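Local coordinates for protein alanine racemase (Corynebacterium glutamicum, PDB 2DY3) that belongs to the alanine racemase family of two-domain enzymes, pairing a TIM-barrel-like N-terminal domain with a C-terminal domain, and binds pyridoxal-5'-phosphate, at residues 7-19 with 40-54. Sequence-based numbering, arbitrary orientation.
Sequences KIDLDAIAHNTRV and HGVEKVAPVIAAHGA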
ATOM      1  N   LYS B   7      12.456   0.508  -9.163  1.00 19.90           N
ATOM      2  CA  LYS B   7      13.910   0.413  -9.246  1.00 21.49           C
ATOM      3  C   LYS B   7      14.468   1.304  -8.157  1.00 21.39           C
ATOM      4  O   LYS B   7      14.188   2.500  -8.138  1.00 20.86           O
ATOM      5  CB  LYS B   7      14.439   0.946 -10.577  1.00 22.95           C
ATOM      6  CG  LYS B   7      14.289   0.052 -11.787  1.00 29.10           C
ATOM      7  CD  LYS B   7      14.956   0.736 -12.977  1.00 30.15           C
ATOM      8  CE  LYS B   7      14.993  -0.140 -14.216  1.00 35.51           C
ATOM      9  NZ  LYS B   7      15.646   0.567 -15.363  1.00 33.46           N
ATOM     10  N   ILE B   8      15.257   0.731  -7.257  1.00 21.27           N
ATOM     11  CA  ILE B   8      15.854   1.513  -6.195  1.00 20.41           C
ATOM     12  C   ILE B   8      17.340   1.669  -6.460  1.00 21.44           C
ATOM     13  O   ILE B   8      18.102   0.707  -6.374  1.00 20.40           O
ATOM     14  CB  ILE B   8      15.664   0.853  -4.815  1.00 19.47           C
ATOM     15  CG1 ILE B   8      14.194   0.488  -4.606  1.00 18.58           C
ATOM     16  CG2 ILE B   8      16.110   1.809  -3.719  1.00 17.89           C
ATOM     17  CD1 ILE B   8      13.235   1.641  -4.839  1.00 18.02           C
ATOM     18  N   ASP B   9      17.744   2.889  -6.788  1.00 20.94           N
ATOM     19  CA  ASP B   9      19.140   3.189  -7.060  1.00 20.55           C
ATOM     20  C   ASP B   9      19.868   3.451  -5.742  1.00 19.49           C
ATOM     21  O   ASP B   9      19.758   4.535  -5.175  1.00 19.16           O
ATOM     22  CB  ASP B   9      19.235   4.420  -7.958  1.00 22.61           C
ATOM     23  CG  ASP B   9      20.662   4.761  -8.337  1.00 24.78           C
ATOM     24  OD1 ASP B   9      21.602   4.216  -7.719  1.00 26.55           O
ATOM     25  OD2 ASP B   9      20.842   5.589  -9.254  1.00 26.35           O
ATOM     26  N   LEU B  10      20.617   2.460  -5.266  1.00 17.37           N
ATOM     27  CA  LEU B  10      21.348   2.596  -4.011  1.00 17.18           C
ATOM     28  C   LEU B  10      22.493   3.604  -4.086  1.00 18.63           C
ATOM     29  O   LEU B  10      22.783   4.288  -3.099  1.00 18.80           O
ATOM     30  CB  LEU B  10      21.868   1.226  -3.556  1.00 16.60           C
ATOM     31  CG  LEU B  10      20.749   0.246  -3.184  1.00 17.02           C
ATOM     32  CD1 LEU B  10      21.318  -1.116  -2.782  1.00 16.80           C
ATOM     33  CD2 LEU B  10      19.934   0.845  -2.054  1.00 14.82           C
ATOM     34  N   ASP B  11      23.147   3.702  -5.244  1.00 19.60           N
ATOM     35  CA  ASP B  11      24.244   4.659  -5.394  1.00 20.48           C
ATOM     36  C   ASP B  11      23.704   6.067  -5.201  1.00 19.86           C
ATOM     37  O   ASP B  11      24.379   6.932  -4.643  1.00 19.66           O
ATOM     38  CB  ASP B  11      24.891   4.561  -6.778  1.00 24.13           C
ATOM     39  CG  ASP B  11      25.717   3.306  -6.951  1.00 28.85           C
ATOM     40  OD1 ASP B  11      26.459   2.940  -6.012  1.00 29.81           O
ATOM     41  OD2 ASP B  11      25.636   2.691  -8.035  1.00 34.09           O
ATOM     42  N   ALA B  12      22.486   6.294  -5.680  1.00 19.72           N
ATOM     43  CA  ALA B  12      21.851   7.599  -5.542  1.00 18.75           C
ATOM     44  C   ALA B  12      21.676   7.891  -4.058  1.00 18.79           C
ATOM     45  O   ALA B  12      21.857   9.025  -3.610  1.00 20.40           O
ATOM     46  CB  ALA B  12      20.499   7.605  -6.247  1.00 16.44           C
ATOM     47  N   ILE B  13      21.329   6.856  -3.294  1.00 18.90           N
ATOM     48  CA  ILE B  13      21.139   6.998  -1.852  1.00 19.01           C
ATOM     49  C   ILE B  13      22.464   7.331  -1.159  1.00 19.99           C
ATOM     50  O   ILE B  13      22.521   8.197  -0.281  1.00 19.63           O
ATOM     51  CB  ILE B  13      20.534   5.704  -1.243  1.00 18.95           C
ATOM     52  CG1 ILE B  13      19.081   5.556  -1.715  1.00 23.23           C
ATOM     53  CG2 ILE B  13      20.593   5.750   0.283  1.00 13.99           C
ATOM     54  CD1 ILE B  13      18.369   4.339  -1.182  1.00 27.54           C
ATOM     55  N   ALA B  14      23.530   6.643  -1.553  1.00 21.40           N
ATOM     56  CA  ALA B  14      24.836   6.904  -0.965  1.00 21.76           C
ATOM     57  C   ALA B  14      25.208   8.355  -1.267  1.00 21.84           C
ATOM     58  O   ALA B  14      25.660   9.091  -0.389  1.00 22.86           O
ATOM     59  CB  ALA B  14      25.869   5.960  -1.549  1.00 19.89           C
ATOM     60  N   HIS B  15      25.001   8.761  -2.516  1.00 21.29           N
ATOM     61  CA  HIS B  15      25.296  10.125  -2.943  1.00 20.68           C
ATOM     62  C   HIS B  15      24.549  11.115  -2.059  1.00 20.65           C
ATOM     63  O   HIS B  15      25.141  12.041  -1.500  1.00 22.38           O
ATOM     64  CB  HIS B  15      24.864  10.324  -4.396  1.00 22.19           C
ATOM     65  CG  HIS B  15      24.855  11.754  -4.830  1.00 21.51           C
ATOM     66  ND1 HIS B  15      26.006  12.445  -5.145  1.00 22.02           N
ATOM     67  CD2 HIS B  15      23.837  12.637  -4.965  1.00 20.33           C
ATOM     68  CE1 HIS B  15      25.697  13.692  -5.455  1.00 19.81           C
ATOM     69  NE2 HIS B  15      24.388  13.834  -5.354  1.00 22.06           N
ATOM     70  N   ASN B  16      23.239  10.909  -1.945  1.00 19.00           N
ATOM     71  CA  ASN B  16      22.385  11.764  -1.134  1.00 18.93           C
ATOM     72  C   ASN B  16      22.904  11.809   0.297  1.00 18.53           C
ATOM     73  O   ASN B  16      22.909  12.869   0.932  1.00 17.54           O
ATOM     74  CB  ASN B  16      20.947  11.229  -1.146  1.00 21.00           C
ATOM     75  CG  ASN B  16      20.309  11.303  -2.520  1.00 22.04           C
ATOM     76  OD1 ASN B  16      19.349  10.584  -2.811  1.00 23.07           O
ATOM     77  ND2 ASN B  16      20.827  12.184  -3.366  1.00 16.83           N
ATOM     78  N   THR B  17      23.342  10.658   0.799  1.00 16.99           N
ATOM     79  CA  THR B  17      23.865  10.577   2.159  1.00 18.99           C
ATOM     80  C   THR B  17      25.112  11.444   2.305  1.00 20.38           C
ATOM     81  O   THR B  17      25.263  12.161   3.293  1.00 20.77           O
ATOM     82  CB  THR B  17      24.205   9.127   2.544  1.00 17.18           C
ATOM     83  OG1 THR B  17      23.012   8.332   2.504  1.00 16.59           O
ATOM     84  CG2 THR B  17      24.790   9.073   3.953  1.00 15.48           C
ATOM     85  N   ARG B  18      26.000  11.381   1.315  1.00 23.78           N
ATOM     86  CA  ARG B  18      27.230  12.176   1.330  1.00 25.66           C
ATOM     87  C   ARG B  18      26.908  13.672   1.272  1.00 25.62           C
ATOM     88  O   ARG B  18      27.509  14.475   1.985  1.00 27.14           O
ATOM     89  CB  ARG B  18      28.128  11.800   0.145  1.00 26.25           C
ATOM     90  CG  ARG B  18      28.762  10.423   0.249  1.00 29.39           C
ATOM     91  CD  ARG B  18      29.525  10.056  -1.023  1.00 34.76           C
ATOM     92  NE  ARG B  18      30.565  11.030  -1.358  1.00 40.41           N
ATOM     93  CZ  ARG B  18      31.365  10.938  -2.419  1.00 43.01           C
ATOM     94  NH1 ARG B  18      31.252   9.914  -3.257  1.00 43.28           N
ATOM     95  NH2 ARG B  18      32.280  11.873  -2.646  1.00 43.70           N
ATOM     96  N   VAL B  19      25.958  14.042   0.419  1.00 24.14           N
ATOM     97  CA  VAL B  19      25.561  15.441   0.283  1.00 23.12           C
ATOM     98  C   VAL B  19      24.938  15.979   1.570  1.00 22.64           C
ATOM     99  O   VAL B  19      25.107  17.151   1.913  1.00 22.31           O
ATOM    100  CB  VAL B  19      24.544  15.626  -0.864  1.00 23.96           C
ATOM    101  CG1 VAL B  19      23.951  17.023  -0.812  1.00 23.78           C
ATOM    102  CG2 VAL B  19      25.221  15.395  -2.199  1.00 22.14           C
ATOM    103  N   HIS B  40      11.374   2.480   0.125  1.00 16.18           N
ATOM    104  CA  HIS B  40      12.536   2.134  -0.705  1.00 17.69           C
ATOM    105  C   HIS B  40      13.230   0.825  -0.304  1.00 17.78           C
ATOM    106  O   HIS B  40      14.166   0.387  -0.976  1.00 19.60           O
ATOM    107  CB  HIS B  40      13.575   3.266  -0.687  1.00 14.83           C
ATOM    108  CG  HIS B  40      13.165   4.488  -1.449  1.00 13.04           C
ATOM    109  ND1 HIS B  40      12.138   5.313  -1.044  1.00 13.02           N
ATOM    110  CD2 HIS B  40      13.657   5.033  -2.588  1.00 13.10           C
ATOM    111  CE1 HIS B  40      12.014   6.312  -1.900  1.00 14.14           C
ATOM    112  NE2 HIS B  40      12.925   6.165  -2.845  1.00 12.60           N
ATOM    113  N   GLY B  41      12.780   0.202   0.783  1.00 17.05           N
ATOM    114  CA  GLY B  41      13.396  -1.040   1.225  1.00 16.30           C
ATOM    115  C   GLY B  41      14.499  -0.790   2.239  1.00 17.00           C
ATOM    116  O   GLY B  41      15.683  -0.733   1.889  1.00 16.23           O
ATOM    117  N   VAL B  42      14.111  -0.653   3.505  1.00 15.59           N
ATOM    118  CA  VAL B  42      15.056  -0.371   4.581  1.00 15.69           C
ATOM    119  C   VAL B  42      16.138  -1.431   4.758  1.00 18.12           C
ATOM    120  O   VAL B  42      17.248  -1.129   5.207  1.00 17.26           O
ATOM    121  CB  VAL B  42      14.307  -0.181   5.928  1.00 15.80           C
ATOM    122  CG1 VAL B  42      13.755  -1.523   6.433  1.00 13.58           C
ATOM    123  CG2 VAL B  42      15.229   0.452   6.946  1.00 15.88           C
ATOM    124  N   GLU B  43      15.823  -2.670   4.400  1.00 19.51           N
ATOM    125  CA  GLU B  43      16.777  -3.761   4.536  1.00 22.93           C
ATOM    126  C   GLU B  43      18.027  -3.520   3.698  1.00 23.34           C
ATOM    127  O   GLU B  43      19.114  -3.974   4.050  1.00 25.51           O
ATOM    128  CB  GLU B  43      16.117  -5.086   4.145  1.00 26.01           C
ATOM    129  CG  GLU B  43      17.042  -6.281   4.249  1.00 35.20           C
ATOM    130  CD  GLU B  43      16.297  -7.593   4.437  1.00 38.63           C
ATOM    131  OE1 GLU B  43      16.958  -8.652   4.381  1.00 40.34           O
ATOM    132  OE2 GLU B  43      15.063  -7.566   4.650  1.00 39.50           O
ATOM    133  N   LYS B  44      17.867  -2.799   2.593  1.00 21.48           N
ATOM    134  CA  LYS B  44      18.980  -2.476   1.711  1.00 20.71           C
ATOM    135  C   LYS B  44      19.433  -1.025   1.877  1.00 20.32           C
ATOM    136  O   LYS B  44      20.624  -0.733   1.843  1.00 20.93           O
ATOM    137  CB  LYS B  44      18.584  -2.710   0.251  1.00 21.48           C
ATOM    138  CG  LYS B  44      18.437  -4.171  -0.125  1.00 25.87           C
ATOM    139  CD  LYS B  44      19.769  -4.900  -0.009  1.00 30.39           C
ATOM    140  CE  LYS B  44      19.613  -6.376  -0.327  1.00 33.19           C
ATOM    141  NZ  LYS B  44      18.581  -7.004   0.548  1.00 38.01           N
ATOM    142  N   VAL B  45      18.475  -0.120   2.067  1.00 18.17           N
ATOM    143  CA  VAL B  45      18.773   1.301   2.204  1.00 17.93           C
ATOM    144  C   VAL B  45      19.564   1.703   3.445  1.00 19.18           C
ATOM    145  O   VAL B  45      20.576   2.402   3.342  1.00 20.61           O
ATOM    146  CB  VAL B  45      17.475   2.139   2.160  1.00 17.09           C
ATOM    147  CG1 VAL B  45      17.777   3.594   2.482  1.00 15.73           C
ATOM    148  CG2 VAL B  45      16.829   2.016   0.780  1.00 16.82           C
ATOM    149  N   ALA B  46      19.099   1.278   4.615  1.00 18.03           N
ATOM    150  CA  ALA B  46      19.760   1.619   5.872  1.00 17.19           C
ATOM    151  C   ALA B  46      21.257   1.295   5.909  1.00 16.42           C
ATOM    152  O   ALA B  46      22.059   2.094   6.384  1.00 15.92           O
ATOM    153  CB  ALA B  46      19.050   0.929   7.039  1.00 17.86           C
ATOM    154  N   PRO B  47      21.650   0.109   5.429  1.00 16.72           N
ATOM    155  CA  PRO B  47      23.080  -0.217   5.457  1.00 17.47           C
ATOM    156  C   PRO B  47      23.901   0.715   4.566  1.00 19.00           C
ATOM    157  O   PRO B  47      25.031   1.078   4.892  1.00 21.45           O
ATOM    158  CB  PRO B  47      23.111  -1.665   4.980  1.00 15.19           C
ATOM    159  CG  PRO B  47      21.815  -2.203   5.453  1.00 14.36           C
ATOM    160  CD  PRO B  47      20.851  -1.085   5.107  1.00 15.44           C
ATOM    161  N   VAL B  48      23.331   1.112   3.439  1.00 20.53           N
ATOM    162  CA  VAL B  48      24.042   2.006   2.544  1.00 20.26           C
ATOM    163  C   VAL B  48      24.186   3.368   3.205  1.00 21.75           C
ATOM    164  O   VAL B  48      25.257   3.982   3.177  1.00 20.51           O
ATOM    165  CB  VAL B  48      23.304   2.155   1.205  1.00 22.89           C
ATOM    166  CG1 VAL B  48      23.918   3.286   0.401  1.00 22.65           C
ATOM    167  CG2 VAL B  48      23.382   0.840   0.425  1.00 19.53           C
ATOM    168  N   ILE B  49      23.106   3.835   3.821  1.00 21.12           N
ATOM    169  CA  ILE B  49      23.141   5.119   4.491  1.00 19.19           C
ATOM    170  C   ILE B  49      24.134   5.079   5.643  1.00 20.30           C
ATOM    171  O   ILE B  49      24.820   6.068   5.926  1.00 17.29           O
ATOM    172  CB  ILE B  49      21.752   5.499   5.032  1.00 19.14           C
ATOM    173  CG1 ILE B  49      20.820   5.814   3.862  1.00 17.73           C
ATOM    174  CG2 ILE B  49      21.862   6.680   5.974  1.00 17.60           C
ATOM    175  CD1 ILE B  49      19.435   6.229   4.269  1.00 14.90           C
ATOM    176  N   ALA B  50      24.214   3.928   6.304  1.00 19.62           N
ATOM    177  CA  ALA B  50      25.124   3.772   7.432  1.00 21.01           C
ATOM    178  C   ALA B  50      26.571   3.830   6.959  1.00 20.47           C
ATOM    179  O   ALA B  50      27.419   4.469   7.582  1.00 20.99           O
ATOM    180  CB  ALA B  50      24.858   2.443   8.139  1.00 20.99           C
ATOM    181  N   ALA B  51      26.838   3.157   5.847  1.00 20.90           N
ATOM    182  CA  ALA B  51      28.178   3.095   5.278  1.00 22.56           C
ATOM    183  C   ALA B  51      28.653   4.426   4.712  1.00 24.39           C
ATOM    184  O   ALA B  51      29.804   4.545   4.298  1.00 26.49           O
ATOM    185  CB  ALA B  51      28.230   2.016   4.198  1.00 19.21           C
ATOM    186  N   HIS B  52      27.783   5.434   4.689  1.00 24.64           N
ATOM    187  CA  HIS B  52      28.205   6.726   4.164  1.00 24.28           C
ATOM    188  C   HIS B  52      28.124   7.920   5.097  1.00 24.11           C
ATOM    189  O   HIS B  52      28.040   9.061   4.642  1.00 26.03           O
ATOM    190  CB  HIS B  52      27.485   7.034   2.847  1.00 23.43           C
ATOM    191  CG  HIS B  52      27.960   6.189   1.708  1.00 23.29           C
ATOM    192  ND1 HIS B  52      27.437   4.943   1.437  1.00 24.13           N
ATOM    193  CD2 HIS B  52      28.988   6.362   0.842  1.00 23.74           C
ATOM    194  CE1 HIS B  52      28.123   4.383   0.456  1.00 24.29           C
ATOM    195  NE2 HIS B  52      29.069   5.222   0.078  1.00 24.09           N
ATOM    196  N   GLY B  53      28.151   7.672   6.400  1.00 23.29           N
ATOM    197  CA  GLY B  53      28.140   8.792   7.321  1.00 23.07           C
ATOM    198  C   GLY B  53      27.045   8.941   8.357  1.00 22.44           C
ATOM    199  O   GLY B  53      27.246   9.657   9.335  1.00 23.72           O
ATOM    200  N   ALA B  54      25.900   8.295   8.169  1.00 21.29           N
ATOM    201  CA  ALA B  54      24.819   8.426   9.144  1.00 22.13           C
ATOM    202  C   ALA B  54      25.310   8.164  10.565  1.00 20.59           C
ATOM    203  O   ALA B  54      25.959   7.155  10.835  1.00 21.70           O
ATOM    204  CB  ALA B  54      23.673   7.468   8.804  1.00 23.10           C
TER
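His52 and Thr17, with Leu10 further along, bury the most surface where helix 10-19 packs on helix 42-50 and the type I beta turn after it, which carries His52. The two polar residues illustrate how such side chains can serve an apolar interface when one polar atom of each, His52 ND1 and Thr17 OG1, is bonded within its own segment. The His52 imidazole lays one face over Ala14, whose CB stands 3.5 Å from the ring centroid and 15° off its normal, a CH-pi contact. What fixes the ring's rotation is a bond at its edge: ND1 of His52 donates to Val48 O, one turn back, almost straight at 167° and within the ring plane. Arg18 CG and CD brush the CD2 corner of the same ring.

Thr17 divides its two branches. With CG2 anti to the backbone N, the methyl is pushed against His52, 3.3 Å from the His52 carbonyl O, while OG1 turns back to give its proton to Ile13 O at 2.8 Å. That oxygen also receives Thr17 N on the opposite face of its carbonyl plane. OG1 nonetheless rests against Ile49 CG1.

Nearer the start of helix 10-19, Leu10 sets CD2 4.2 Å from Val48 CG2 and CD1 beside Lys44 CB, while its carbonyl O faces Val48 CG1. Ile13 drives CD1 tightly against Val45 CG2, 3.4 Å away. The helix axes pass 8.9 Å apart at -39°.

Beyond the helices, Ile8 meets His40, whose ring stacks on Tyr220. Phe219 covers Thr17 and Ile49, helix 62-70 backs Ala46, and strands 236-247 and 357-360 flank Ile8, placing the contact where the barrel-like domain adjoins the mixed sheet.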